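Local coordinates for protein ribulose bisphosphate carboxylase (Pyrococcus horikoshii, PDB 2D69) that probably catalyses the addition of carbon dioxide and water to ribulose 1,5-bisphosphate, giving two 3-phosphoglycerates, within an archaeal AMP degradation pathway, at residues G142-M147 against G364-I369; E168-I173 against E189-F194; E201-L206 against A242-Q247; I233-A238 against R265-D270. All coordinates share one frame; numbering follows the deposited sequence.

Contact 1. Residues G142-M147 against G364-I369; sequences GIREFM and GKDLVI
Arg144 extends from helix 142-147 and grips one carboxylate oxygen of Asp366 side-on with two nitrogens. The shorter bond of this salt bridge, from Arg144 NH2 to Asp366 OD1, is 2.8 Å long and fairly straight at 156°; it meets the oxygen nearly on the extension of its C-O bond. The second, from Arg144 NE to Asp366 OD1, is 3.2 Å, more bent, and arrives on the syn side well out of the carboxylate plane. OD1 stays near the guanidinium plane, but the carboxylate is turned 40° against it, and both nitrogens bond the one oxygen. At the same guanidinium edge Lys365 O lies 3.0 Å from Arg144 NH2. With CG anti to the carbonyl carbon (chi1 -76°), the extended Arg144 chain and the Asp366 carboxylate together bridge the 9.6 Å between the two CA atoms. The rotation of the guanidinium is fixed further by NH1, which bonds the carbonyl oxygens of Val149 and Arg152, while Lys365 NZ pairs with Asp151. Asp366 itself is the centre of an inverse gamma turn, whose weak bond links Leu367 N to Lys365 O (3.1 Å). The turn leads into strand 368-370, and the salt bridge thus ties helix 139-147 to the N-terminal end of the last strand of a (beta/alpha)8 barrel.

Contact 2. Residues E168-I173 against E189-F194; sequences EEYAEI and ENFTSF
The hydroxyl of Tyr170 is hydrogen-bonded to Asp187 OD1 and also rides beside Phe191, with Tyr170 OH 4.0 Å from Phe191 CE1. Behind it the two rings form an offset stack, their centroids 4.9 Å apart and their planes tilted by 25°. One corner of the phenylalanine does most of the touching: CE1 stands over a face of the tyrosine ring, displaced toward its rim, and is closest to Tyr170 CZ at 3.8 Å. The side chains come from opposite directions and slide past each other, Tyr170 reaching out of helix 168-173 and Phe191 out of the loop. CG of Phe191 lies anti to its backbone N (chi1 -174°), which carries the ring out of the loop toward Tyr170. Both rings also rest on Arg202, which salt-bridges the other oxygen of Asp187. A leucine in place of Tyr170 would probably leave Asp187 OD1 without its hydroxyl partner and Phe191 without an aromatic face to stack on. Glu189, in the same loop, pairs with Lys162, and its carbonyl oxygen is hydrogen-bonded to Ser103 of a neighbouring subunit. The stack joins the loop after the second barrel strand to the first barrel helix, beside Asp188 and Glu189, the predicted magnesium ligands at the C-terminal mouth of a Rubisco alpha/beta barrel.

Contact 3. Residues E201-L206 against A242-Q247; sequences ERVRKL and ANEGGQ. With SO4 (sulfate ion), chain I.
Glu244 lays its acidic side chain against the helical backbone of Val203 and Arg204, without a hydrogen bond across the contact. Its CG meets Val203 O at 3.6 Å, and OE2 comes within 4.1 Å of Arg204 CA. A bend at chi2 (65°) sets the carboxylate alongside the helix, with OE1 4.3 Å from Val203 CG2. The opposite charges do not touch: Arg204 NE stays 5.9 Å from Glu244 OE1, and the guanidinium pairs with Glu269 of a neighbouring subunit. Arg204 O is buried here with no partner in the model. Just beyond Glu244, Gly245 turns to positive phi and closes the helix in a Schellman motif. Farther round helix 201-206, Lys205 NZ hydrogen-bonds O3 of a bound sulfate ion, probably from the crystallisation liquor, at 2.7 Å. With an alanine in place of Lys205, the sulfate would probably lose this grip, and Glu168 its distant, weakly paired positive charge. Among successive outer helices of the alpha/beta barrel, helix 199-217 is thus packed on two neighbours, meeting the end of helix 231-244 through Glu244 and helix 167-179 through Lys205 and Leu206, while the chain past Gly245 runs on into strand 248-252.

Contact 4. Residues I233-A238 against R265-D270; sequences IMEKRA and REVTED
Val267 is the residue of helix 265-270 that meets Glu235 and Ala238, and it is flanked by polar side chains turned to other partners. First comes Arg265, whose NH1 bonds Glu269 OE1 one turn on, at 2.9 Å and nearly straight (169°), on the anti side of the carboxylate; this is an i to i+4 salt bridge. Then Val267 divides its two methyls. CG1, anti to the backbone N (chi1 177°), faces the methyl of Ala238 at 4.3 Å (Ala238 CB to Val267 CG1), while CG2 touches the carboxylate of Glu235, 3.8 Å from OE2 and 4.0 Å from CD. Glu235 reaches it with an extended chain, and its other oxygen, OE1, is hydrogen-bonded to Tyr263. The two helices are successive members of the outer layer of the alpha/beta barrel, joined through strand 248-252, and their CA atoms come to 6.9 Å between Glu235 and Val267. Thr268, next in line, returns OG1 to Met264 O and leans on Val249 of that strand. Glu269, besides holding Arg265 through OE1, takes a salt bridge at OE2 from Arg198 of a neighbouring subunit.

All four contacts belong to one alpha/beta barrel. Contact 1 lies at the N-terminal end of its strands and is joined by a buried arginine's salt bridge; contacts 2, 3 and 4 tie successive outer helices and a connecting loop. Contacts 2 and 4 are buried, contact 2 touching through stacked rings, contact 4 through valine methyls set against an alanine and a glutamate carboxylate, whereas contacts 1 and 3 are partly exposed and led by charged residues. Helix 231-244 serves both contact 3 and contact 4. Arg202 of contact 3 packs on Phe191 of contact 2 and probably bonds Thr192 O (2.8 Å from NH1). Phe146 of contact 1 reaches Gln247 of contact 3. Of the four, contact 2 alone includes a predicted metal ligand.

Contact 1. Residues G142-M147 against G364-I369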
loop_
_atom_site.group_PDB
_atom_site.type_symbol
_atom_site.label_atom_id
_atom_site.label_comp_id
_atom_site.label_asym_id
_atom_site.label_seq_id
_atom_site.Cartn_x
_atom_site.Cartn_y
_atom_site.Cartn_z
ATOM N N GLY A 142 31.551 15.081 8.919
ATOM C CA GLY A 142 30.850 14.250 7.950
ATOM C C GLY A 142 31.041 14.708 6.514
ATOM O O GLY A 142 31.283 13.890 5.619
ATOM N N ILE A 143 30.936 16.020 6.297
ATOM C CA ILE A 143 31.124 16.601 4.984
ATOM C C ILE A 143 32.545 16.431 4.590
ATOM O O ILE A 143 32.834 16.023 3.463
ATOM C CB ILE A 143 30.696 18.081 4.972
ATOM C CG1 ILE A 143 29.154 18.182 4.968
ATOM C CG2 ILE A 143 31.285 18.853 3.757
ATOM C CD1 ILE A 143 28.650 19.492 5.475
ATOM N N ARG A 144 33.473 16.704 5.497
ATOM C CA ARG A 144 34.884 16.537 5.110
ATOM C C ARG A 144 35.156 15.133 4.666
ATOM O O ARG A 144 35.943 14.908 3.731
ATOM C CB ARG A 144 35.830 16.915 6.244
ATOM C CG ARG A 144 36.002 18.416 6.467
ATOM C CD ARG A 144 37.224 18.765 7.331
ATOM N NE ARG A 144 37.414 20.192 7.416
ATOM C CZ ARG A 144 37.884 20.958 6.455
ATOM N NH1 ARG A 144 38.260 20.461 5.286
ATOM N NH2 ARG A 144 37.977 22.243 6.645
ATOM N N GLU A 145 34.529 14.173 5.349
ATOM C CA GLU A 145 34.698 12.755 5.010
ATOM C C GLU A 145 34.158 12.380 3.615
ATOM O O GLU A 145 34.860 11.716 2.816
ATOM C CB GLU A 145 34.056 11.883 6.066
ATOM C CG GLU A 145 34.103 10.393 5.790
ATOM C CD GLU A 145 33.417 9.543 6.875
ATOM O OE1 GLU A 145 32.242 9.827 7.262
ATOM O OE2 GLU A 145 34.040 8.552 7.303
ATOM N N PHE A 146 32.952 12.807 3.281
ATOM C CA PHE A 146 32.367 12.404 1.984
ATOM C C PHE A 146 32.893 13.236 0.836
ATOM O O PHE A 146 32.867 12.799 -0.310
ATOM C CB PHE A 146 30.804 12.251 2.051
ATOM C CG PHE A 146 30.010 13.515 2.047
ATOM C CD1 PHE A 146 29.110 13.773 3.096
ATOM C CD2 PHE A 146 30.062 14.387 0.981
ATOM C CE1 PHE A 146 28.302 14.922 3.096
ATOM C CE2 PHE A 146 29.290 15.555 0.970
ATOM C CZ PHE A 146 28.394 15.827 2.037
ATOM N N MET A 147 33.442 14.411 1.143
ATOM C CA MET A 147 34.039 15.257 0.101
ATOM C C MET A 147 35.514 14.887 -0.111
ATOM O O MET A 147 36.137 15.280 -1.103
ATOM C CB MET A 147 33.917 16.713 0.499
ATOM C CG MET A 147 32.493 17.328 0.404
ATOM S SD MET A 147 31.768 17.096 -1.225
ATOM C CE MET A 147 32.869 18.049 -2.345
ATOM N N GLY A 364 39.666 30.968 10.066
ATOM C CA GLY A 364 40.065 29.577 10.042
ATOM C C GLY A 364 39.848 28.832 8.732
ATOM O O GLY A 364 39.418 29.392 7.732
ATOM N N LYS A 365 40.170 27.539 8.757
ATOM C CA LYS A 365 40.045 26.662 7.611
ATOM C C LYS A 365 38.718 25.922 7.521
ATOM O O LYS A 365 38.454 25.246 6.525
ATOM C CB LYS A 365 41.145 25.639 7.690
ATOM C CG LYS A 365 42.542 26.289 7.647
ATOM C CD LYS A 365 43.677 25.265 7.636
ATOM C CE LYS A 365 43.944 24.623 9.007
ATOM N NZ LYS A 365 45.226 23.864 8.894
ATOM N N ASP A 366 37.925 25.968 8.586
ATOM C CA ASP A 366 36.658 25.266 8.603
ATOM C C ASP A 366 35.603 26.215 8.109
ATOM O O ASP A 366 34.886 26.844 8.894
ATOM C CB ASP A 366 36.320 24.713 9.999
ATOM C CG ASP A 366 37.051 23.406 10.295
ATOM O OD1 ASP A 366 37.550 22.759 9.353
ATOM O OD2 ASP A 366 37.205 22.976 11.436
ATOM N N LEU A 367 35.584 26.347 6.791
ATOM C CA LEU A 367 34.700 27.246 6.067
ATOM C C LEU A 367 34.304 26.636 4.751
ATOM O O LEU A 367 35.057 25.877 4.135
ATOM C CB LEU A 367 35.383 28.568 5.727
ATOM C CG LEU A 367 35.898 29.445 6.849
ATOM C CD1 LEU A 367 36.663 30.586 6.236
ATOM C CD2 LEU A 367 34.779 29.980 7.728
ATOM N N VAL A 368 33.106 26.975 4.311
ATOM C CA VAL A 368 32.788 26.847 2.918
ATOM C C VAL A 368 32.892 28.229 2.330
ATOM O O VAL A 368 32.231 29.153 2.831
ATOM C CB VAL A 368 31.388 26.309 2.733
ATOM C CG1 VAL A 368 31.048 26.251 1.268
ATOM C CG2 VAL A 368 31.241 24.920 3.395
ATOM N N ILE A 369 33.679 28.381 1.266
ATOM C CA ILE A 369 33.956 29.729 0.744
ATOM C C ILE A 369 33.262 29.888 -0.596
ATOM O O ILE A 369 33.603 29.191 -1.556
ATOM C CB ILE A 369 35.448 29.910 0.577
ATOM C CG1 ILE A 369 36.123 29.937 1.939
ATOM C CG2 ILE A 369 35.758 31.195 -0.188
ATOM C CD1 ILE A 369 37.630 29.800 1.841
#

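Contact 2. Residues E168-I173 against E189-F194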
loop_
_atom_site.group_PDB
_atom_site.type_symbol
_atom_site.label_atom_id
_atom_site.label_comp_id
_atom_site.label_asym_id
_atom_site.label_seq_id
_atom_site.Cartn_x
_atom_site.Cartn_y
_atom_site.Cartn_z
ATOM N N GLU A 168 21.034 22.729 -20.449
ATOM C CA GLU A 168 22.272 22.528 -21.201
ATOM C C GLU A 168 23.328 23.597 -20.894
ATOM O O GLU A 168 24.496 23.309 -20.764
ATOM C CB GLU A 168 21.986 22.540 -22.709
ATOM C CG GLU A 168 23.186 22.155 -23.568
ATOM C CD GLU A 168 23.845 20.844 -23.115
ATOM O OE1 GLU A 168 25.096 20.745 -23.102
ATOM O OE2 GLU A 168 23.110 19.901 -22.739
ATOM N N GLU A 169 22.890 24.843 -20.766
ATOM C CA GLU A 169 23.823 25.946 -20.549
ATOM C C GLU A 169 24.362 25.801 -19.125
ATOM O O GLU A 169 25.524 26.064 -18.857
ATOM C CB GLU A 169 23.130 27.292 -20.725
ATOM C CG GLU A 169 22.651 27.666 -22.129
ATOM C CD GLU A 169 21.593 28.791 -22.136
ATOM O OE1 GLU A 169 20.848 28.980 -21.160
ATOM O OE2 GLU A 169 21.489 29.525 -23.128
ATOM N N TYR A 170 23.505 25.352 -18.198
ATOM C CA TYR A 170 23.924 25.199 -16.816
ATOM C C TYR A 170 24.940 24.058 -16.719
ATOM O O TYR A 170 25.921 24.180 -16.014
ATOM C CB TYR A 170 22.742 24.915 -15.911
ATOM C CG TYR A 170 22.844 25.419 -14.504
ATOM C CD1 TYR A 170 22.869 26.781 -14.251
ATOM C CD2 TYR A 170 22.868 24.545 -13.408
ATOM C CE1 TYR A 170 22.934 27.288 -12.968
ATOM C CE2 TYR A 170 22.902 25.069 -12.078
ATOM C CZ TYR A 170 22.940 26.448 -11.888
ATOM O OH TYR A 170 22.939 27.050 -10.624
ATOM N N ALA A 171 24.718 22.986 -17.478
ATOM C CA ALA A 171 25.668 21.869 -17.542
ATOM C C ALA A 171 27.037 22.324 -17.986
ATOM O O ALA A 171 28.055 21.801 -17.516
ATOM C CB ALA A 171 25.153 20.776 -18.467
ATOM N N GLU A 172 27.076 23.280 -18.899
ATOM C CA GLU A 172 28.366 23.727 -19.475
ATOM C C GLU A 172 29.127 24.599 -18.495
ATOM O O GLU A 172 30.328 24.474 -18.343
ATOM C CB GLU A 172 28.174 24.455 -20.826
ATOM C CG GLU A 172 27.640 23.510 -21.900
ATOM C CD GLU A 172 27.296 24.174 -23.256
ATOM O OE1 GLU A 172 26.966 25.401 -23.331
ATOM O OE2 GLU A 172 27.331 23.428 -24.255
ATOM N N ILE A 173 28.430 25.506 -17.841
ATOM C CA ILE A 173 29.101 26.286 -16.836
ATOM C C ILE A 173 29.550 25.424 -15.671
ATOM O O ILE A 173 30.685 25.575 -15.201
ATOM C CB ILE A 173 28.298 27.543 -16.446
ATOM C CG1 ILE A 173 29.108 28.394 -15.483
ATOM C CG2 ILE A 173 26.931 27.231 -15.907
ATOM C CD1 ILE A 173 30.386 28.919 -16.116
ATOM N N GLU A 189 19.464 31.310 -4.630
ATOM C CA GLU A 189 18.287 31.173 -3.786
ATOM C C GLU A 189 16.958 31.335 -4.523
ATOM O O GLU A 189 15.940 30.818 -4.094
ATOM C CB GLU A 189 18.383 32.138 -2.589
ATOM C CG GLU A 189 18.126 33.630 -2.862
ATOM C CD GLU A 189 19.311 34.405 -3.433
ATOM O OE1 GLU A 189 19.108 35.606 -3.804
ATOM O OE2 GLU A 189 20.426 33.823 -3.554
ATOM N N ASN A 190 16.974 32.062 -5.614
ATOM C CA ASN A 190 15.796 32.220 -6.491
ATOM C C ASN A 190 15.612 31.108 -7.521
ATOM O O ASN A 190 14.558 30.999 -8.104
ATOM C CB ASN A 190 15.929 33.538 -7.299
ATOM C CG ASN A 190 16.074 34.739 -6.405
ATOM O OD1 ASN A 190 15.795 34.655 -5.203
ATOM N ND2 ASN A 190 16.482 35.863 -6.973
ATOM N N PHE A 191 16.652 30.334 -7.778
ATOM C CA PHE A 191 16.682 29.415 -8.910
ATOM C C PHE A 191 16.195 28.034 -8.507
ATOM O O PHE A 191 16.943 27.250 -7.946
ATOM C CB PHE A 191 18.106 29.360 -9.419
ATOM C CG PHE A 191 18.293 28.570 -10.676
ATOM C CD1 PHE A 191 18.871 27.311 -10.633
ATOM C CD2 PHE A 191 18.013 29.134 -11.895
ATOM C CE1 PHE A 191 19.110 26.597 -11.820
ATOM C CE2 PHE A 191 18.236 28.427 -13.093
ATOM C CZ PHE A 191 18.775 27.153 -13.047
ATOM N N THR A 192 14.915 27.742 -8.768
ATOM C CA THR A 192 14.310 26.467 -8.343
ATOM C C THR A 192 14.012 25.561 -9.526
ATOM O O THR A 192 14.789 24.646 -9.854
ATOM C CB THR A 192 13.069 26.745 -7.525
ATOM O OG1 THR A 192 12.196 27.684 -8.195
ATOM C CG2 THR A 192 13.457 27.408 -6.195
ATOM N N SER A 193 12.919 25.875 -10.200
ATOM C CA SER A 193 12.419 25.088 -11.294
ATOM C C SER A 193 11.642 25.991 -12.210
ATOM O O SER A 193 10.776 26.691 -11.743
ATOM C CB SER A 193 11.517 23.924 -10.859
ATOM O OG SER A 193 11.448 23.017 -11.946
ATOM N N PHE A 194 12.006 25.977 -13.506
ATOM C CA PHE A 194 11.353 26.770 -14.530
ATOM C C PHE A 194 11.060 25.931 -15.774
ATOM O O PHE A 194 11.730 24.844 -15.990
ATOM C CB PHE A 194 12.255 27.973 -14.858
ATOM C CG PHE A 194 12.743 28.718 -13.632
ATOM C CD1 PHE A 194 14.002 28.468 -13.108
ATOM C CD2 PHE A 194 11.940 29.641 -13.008
ATOM C CE1 PHE A 194 14.432 29.148 -11.963
ATOM C CE2 PHE A 194 12.351 30.287 -11.863
ATOM C CZ PHE A 194 13.609 30.038 -11.344
#

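Contact 3. Residues E201-L206 against A242-Q247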
loop_
_atom_site.group_PDB
_atom_site.type_symbol
_atom_site.label_atom_id
_atom_site.label_comp_id
_atom_site.label_asym_id
_atom_site.label_seq_id
_atom_site.Cartn_x
_atom_site.Cartn_y
_atom_site.Cartn_z
ATOM N N GLU A 201 14.867 17.568 -14.758
ATOM C CA GLU A 201 15.763 17.572 -15.929
ATOM C C GLU A 201 17.148 18.064 -15.520
ATOM O O GLU A 201 18.145 17.505 -15.912
ATOM C CB GLU A 201 15.173 18.417 -17.052
ATOM C CG GLU A 201 13.881 17.840 -17.633
ATOM C CD GLU A 201 13.222 18.735 -18.696
ATOM O OE1 GLU A 201 11.991 18.502 -18.928
ATOM O OE2 GLU A 201 13.920 19.635 -19.296
ATOM N N ARG A 202 17.201 19.083 -14.671
ATOM C CA ARG A 202 18.475 19.559 -14.147
ATOM C C ARG A 202 19.194 18.473 -13.324
ATOM O O ARG A 202 20.384 18.209 -13.573
ATOM C CB ARG A 202 18.276 20.793 -13.291
ATOM C CG ARG A 202 19.575 21.500 -12.982
ATOM C CD ARG A 202 19.345 22.905 -12.530
ATOM N NE ARG A 202 18.973 23.045 -11.124
ATOM C CZ ARG A 202 17.780 23.470 -10.716
ATOM N NH1 ARG A 202 16.799 23.672 -11.587
ATOM N NH2 ARG A 202 17.597 23.710 -9.437
ATOM N N VAL A 203 18.490 17.782 -12.414
ATOM C CA VAL A 203 19.166 16.695 -11.675
ATOM C C VAL A 203 19.702 15.608 -12.557
ATOM O O VAL A 203 20.837 15.152 -12.390
ATOM C CB VAL A 203 18.375 16.045 -10.470
ATOM C CG1 VAL A 203 17.412 16.982 -9.831
ATOM C CG2 VAL A 203 17.698 14.780 -10.834
ATOM N N ARG A 204 18.910 15.129 -13.494
ATOM C CA ARG A 204 19.426 14.089 -14.405
ATOM C C ARG A 204 20.681 14.532 -15.093
ATOM O O ARG A 204 21.681 13.769 -15.178
ATOM C CB ARG A 204 18.387 13.721 -15.430
ATOM C CG ARG A 204 17.187 13.009 -14.822
ATOM C CD ARG A 204 16.115 12.777 -15.861
ATOM N NE ARG A 204 14.843 12.375 -15.341
ATOM C CZ ARG A 204 13.666 12.837 -15.782
ATOM N NH1 ARG A 204 13.568 13.812 -16.716
ATOM N NH2 ARG A 204 12.569 12.349 -15.231
ATOM N N LYS A 205 20.685 15.754 -15.616
ATOM C CA LYS A 205 21.867 16.175 -16.382
ATOM C C LYS A 205 23.078 16.480 -15.525
ATOM O O LYS A 205 24.166 16.024 -15.811
ATOM C CB LYS A 205 21.537 17.372 -17.282
ATOM C CG LYS A 205 22.654 17.916 -18.169
ATOM C CD LYS A 205 23.114 16.908 -19.211
ATOM C CE LYS A 205 24.197 17.520 -20.083
ATOM N NZ LYS A 205 24.640 16.571 -21.198
ATOM N N LEU A 206 22.902 17.256 -14.470
ATOM C CA LEU A 206 24.057 17.820 -13.765
ATOM C C LEU A 206 24.856 16.792 -12.991
ATOM O O LEU A 206 26.071 16.930 -12.843
ATOM C CB LEU A 206 23.626 18.947 -12.842
ATOM C CG LEU A 206 23.607 20.343 -13.447
ATOM C CD1 LEU A 206 25.000 20.835 -13.608
ATOM C CD2 LEU A 206 22.838 20.346 -14.800
ATOM N N ALA A 242 18.871 12.389 -4.098
ATOM C CA ALA A 242 19.469 11.179 -3.464
ATOM C C ALA A 242 19.511 10.044 -4.476
ATOM O O ALA A 242 20.505 9.307 -4.609
ATOM C CB ALA A 242 18.672 10.763 -2.262
ATOM N N ASN A 243 18.431 9.933 -5.235
ATOM C CA ASN A 243 18.330 8.931 -6.268
ATOM C C ASN A 243 19.359 9.035 -7.342
ATOM O O ASN A 243 19.794 8.038 -7.893
ATOM C CB ASN A 243 16.968 9.017 -6.940
ATOM C CG ASN A 243 16.305 7.767 -6.876
ATOM O OD1 ASN A 243 15.585 7.511 -5.857
ATOM N ND2 ASN A 243 16.623 6.851 -7.849
ATOM N N GLU A 244 19.756 10.253 -7.634
ATOM C CA GLU A 244 20.777 10.498 -8.627
ATOM C C GLU A 244 22.203 10.385 -8.083
ATOM O O GLU A 244 23.147 10.468 -8.852
ATOM C CB GLU A 244 20.512 11.845 -9.326
ATOM C CG GLU A 244 20.857 11.883 -10.809
ATOM C CD GLU A 244 20.014 10.962 -11.685
ATOM O OE1 GLU A 244 18.856 10.704 -11.376
ATOM O OE2 GLU A 244 20.523 10.500 -12.706
ATOM N N GLY A 245 22.367 10.155 -6.785
ATOM C CA GLY A 245 23.692 10.066 -6.196
ATOM C C GLY A 245 24.115 11.296 -5.411
ATOM O O GLY A 245 25.232 11.349 -4.947
ATOM N N GLY A 246 23.274 12.296 -5.279
ATOM C CA GLY A 246 23.672 13.497 -4.571
ATOM C C GLY A 246 23.730 13.317 -3.079
ATOM O O GLY A 246 22.966 12.518 -2.504
ATOM N N GLN A 247 24.606 14.080 -2.428
ATOM C CA GLN A 247 24.691 14.077 -0.971
ATOM C C GLN A 247 24.381 15.391 -0.311
ATOM O O GLN A 247 24.565 15.508 0.895
ATOM C CB GLN A 247 26.055 13.554 -0.477
ATOM C CG GLN A 247 26.379 12.152 -0.995
ATOM C CD GLN A 247 27.708 11.519 -0.479
ATOM O OE1 GLN A 247 28.751 11.658 -1.133
ATOM N NE2 GLN A 247 27.640 10.755 0.631
HETATM S S SO4 I . 28.055 14.865 -19.565
HETATM O O1 SO4 I . 28.715 14.070 -20.594
HETATM O O2 SO4 I . 28.932 15.968 -19.174
HETATM O O3 SO4 I . 26.780 15.361 -20.078
HETATM O O4 SO4 I . 27.805 14.011 -18.411
#

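Contact 4. Residues I233-A238 against R265-D270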
loop_
_atom_site.group_PDB
_atom_site.type_symbol
_atom_site.label_atom_id
_atom_site.label_comp_id
_atom_site.label_asym_id
_atom_site.label_seq_id
_atom_site.Cartn_x
_atom_site.Cartn_y
_atom_site.Cartn_z
ATOM N N ILE A 233 6.797 19.338 -2.409
ATOM C CA ILE A 233 7.678 19.500 -3.550
ATOM C C ILE A 233 9.131 19.367 -3.092
ATOM O O ILE A 233 9.890 18.695 -3.760
ATOM C CB ILE A 233 7.498 20.912 -4.250
ATOM C CG1 ILE A 233 6.032 21.188 -4.648
ATOM C CG2 ILE A 233 8.488 21.067 -5.418
ATOM C CD1 ILE A 233 5.351 20.157 -5.373
ATOM N N MET A 234 9.509 20.009 -1.973
ATOM C CA MET A 234 10.902 19.959 -1.493
ATOM C C MET A 234 11.256 18.503 -1.218
ATOM O O MET A 234 12.341 18.077 -1.564
ATOM C CB MET A 234 11.159 20.708 -0.176
ATOM C CG MET A 234 10.999 22.158 -0.191
ATOM S SD MET A 234 12.176 22.934 1.008
ATOM C CE MET A 234 11.065 22.808 2.356
ATOM N N GLU A 235 10.316 17.755 -0.610
ATOM C CA GLU A 235 10.531 16.349 -0.323
ATOM C C GLU A 235 10.748 15.536 -1.564
ATOM O O GLU A 235 11.709 14.742 -1.594
ATOM C CB GLU A 235 9.383 15.740 0.497
ATOM C CG GLU A 235 9.424 14.231 0.645
ATOM C CD GLU A 235 8.524 13.701 1.767
ATOM O OE1 GLU A 235 7.561 14.376 2.179
ATOM O OE2 GLU A 235 8.805 12.617 2.295
ATOM N N LYS A 236 9.897 15.690 -2.566
ATOM C CA LYS A 236 10.061 14.953 -3.842
ATOM C C LYS A 236 11.411 15.300 -4.502
ATOM O O LYS A 236 12.083 14.456 -5.065
ATOM C CB LYS A 236 8.884 15.234 -4.784
ATOM C CG LYS A 236 7.528 14.533 -4.381
ATOM C CD LYS A 236 6.288 15.133 -5.129
ATOM C CE LYS A 236 4.882 14.599 -4.614
ATOM N NZ LYS A 236 3.746 15.656 -4.680
ATOM N N ARG A 237 11.829 16.561 -4.390
ATOM C CA ARG A 237 13.062 16.997 -5.055
ATOM C C ARG A 237 14.297 16.416 -4.317
ATOM O O ARG A 237 15.243 15.934 -4.946
ATOM C CB ARG A 237 13.094 18.519 -5.167
ATOM C CG ARG A 237 12.184 19.055 -6.276
ATOM C CD ARG A 237 12.096 20.609 -6.387
ATOM N NE ARG A 237 11.093 20.881 -7.393
ATOM C CZ ARG A 237 10.559 22.057 -7.725
ATOM N NH1 ARG A 237 9.582 22.063 -8.624
ATOM N NH2 ARG A 237 10.927 23.180 -7.145
ATOM N N ALA A 238 14.237 16.393 -2.982
ATOM C CA ALA A 238 15.276 15.715 -2.163
ATOM C C ALA A 238 15.390 14.267 -2.553
ATOM O O ALA A 238 16.508 13.754 -2.793
ATOM C CB ALA A 238 15.002 15.896 -0.646
ATOM N N ARG A 265 14.466 17.807 7.829
ATOM C CA ARG A 265 15.535 17.167 8.550
ATOM C C ARG A 265 15.270 15.659 8.742
ATOM O O ARG A 265 16.207 14.888 8.706
ATOM C CB ARG A 265 15.747 17.854 9.919
ATOM C CG ARG A 265 16.806 17.181 10.831
ATOM C CD ARG A 265 18.227 17.303 10.307
ATOM N NE ARG A 265 19.195 16.601 11.169
ATOM C CZ ARG A 265 19.488 15.306 11.086
ATOM N NH1 ARG A 265 18.939 14.510 10.151
ATOM N NH2 ARG A 265 20.370 14.768 11.925
ATOM N N GLU A 266 14.006 15.245 8.924
ATOM C CA GLU A 266 13.652 13.810 8.946
ATOM C C GLU A 266 13.781 13.198 7.599
ATOM O O GLU A 266 14.308 12.083 7.453
ATOM C CB GLU A 266 12.228 13.539 9.504
ATOM C CG GLU A 266 12.000 14.110 10.874
ATOM C CD GLU A 266 13.067 13.612 11.822
ATOM O OE1 GLU A 266 13.695 14.453 12.485
ATOM O OE2 GLU A 266 13.339 12.377 11.847
ATOM N N VAL A 267 13.337 13.913 6.581
ATOM C CA VAL A 267 13.547 13.424 5.186
ATOM C C VAL A 267 15.006 13.153 4.847
ATOM O O VAL A 267 15.354 12.082 4.326
ATOM C CB VAL A 267 12.960 14.416 4.173
ATOM C CG1 VAL A 267 13.234 13.960 2.769
ATOM C CG2 VAL A 267 11.443 14.505 4.351
ATOM N N THR A 268 15.856 14.131 5.127
ATOM C CA THR A 268 17.272 14.003 4.838
ATOM C C THR A 268 17.994 12.959 5.666
ATOM O O THR A 268 18.996 12.373 5.197
ATOM C CB THR A 268 18.029 15.377 4.886
ATOM O OG1 THR A 268 17.952 16.016 6.186
ATOM C CG2 THR A 268 17.454 16.370 3.877
ATOM N N GLU A 269 17.514 12.714 6.877
ATOM C CA GLU A 269 17.998 11.602 7.715
ATOM C C GLU A 269 17.782 10.298 7.004
ATOM O O GLU A 269 18.583 9.382 7.117
ATOM C CB GLU A 269 17.251 11.569 9.078
ATOM C CG GLU A 269 17.710 10.463 10.047
ATOM C CD GLU A 269 19.143 10.654 10.538
ATOM O OE1 GLU A 269 19.696 11.760 10.401
ATOM O OE2 GLU A 269 19.731 9.698 11.057
ATOM N N ASP A 270 16.672 10.171 6.297
ATOM C CA ASP A 270 16.417 8.918 5.594
ATOM C C ASP A 270 17.201 8.762 4.299
ATOM O O ASP A 270 17.433 7.657 3.864
ATOM C CB ASP A 270 14.920 8.753 5.302
ATOM C CG ASP A 270 14.122 8.404 6.536
ATOM O OD1 ASP A 270 14.730 7.912 7.528
ATOM O OD2 ASP A 270 12.887 8.604 6.563
#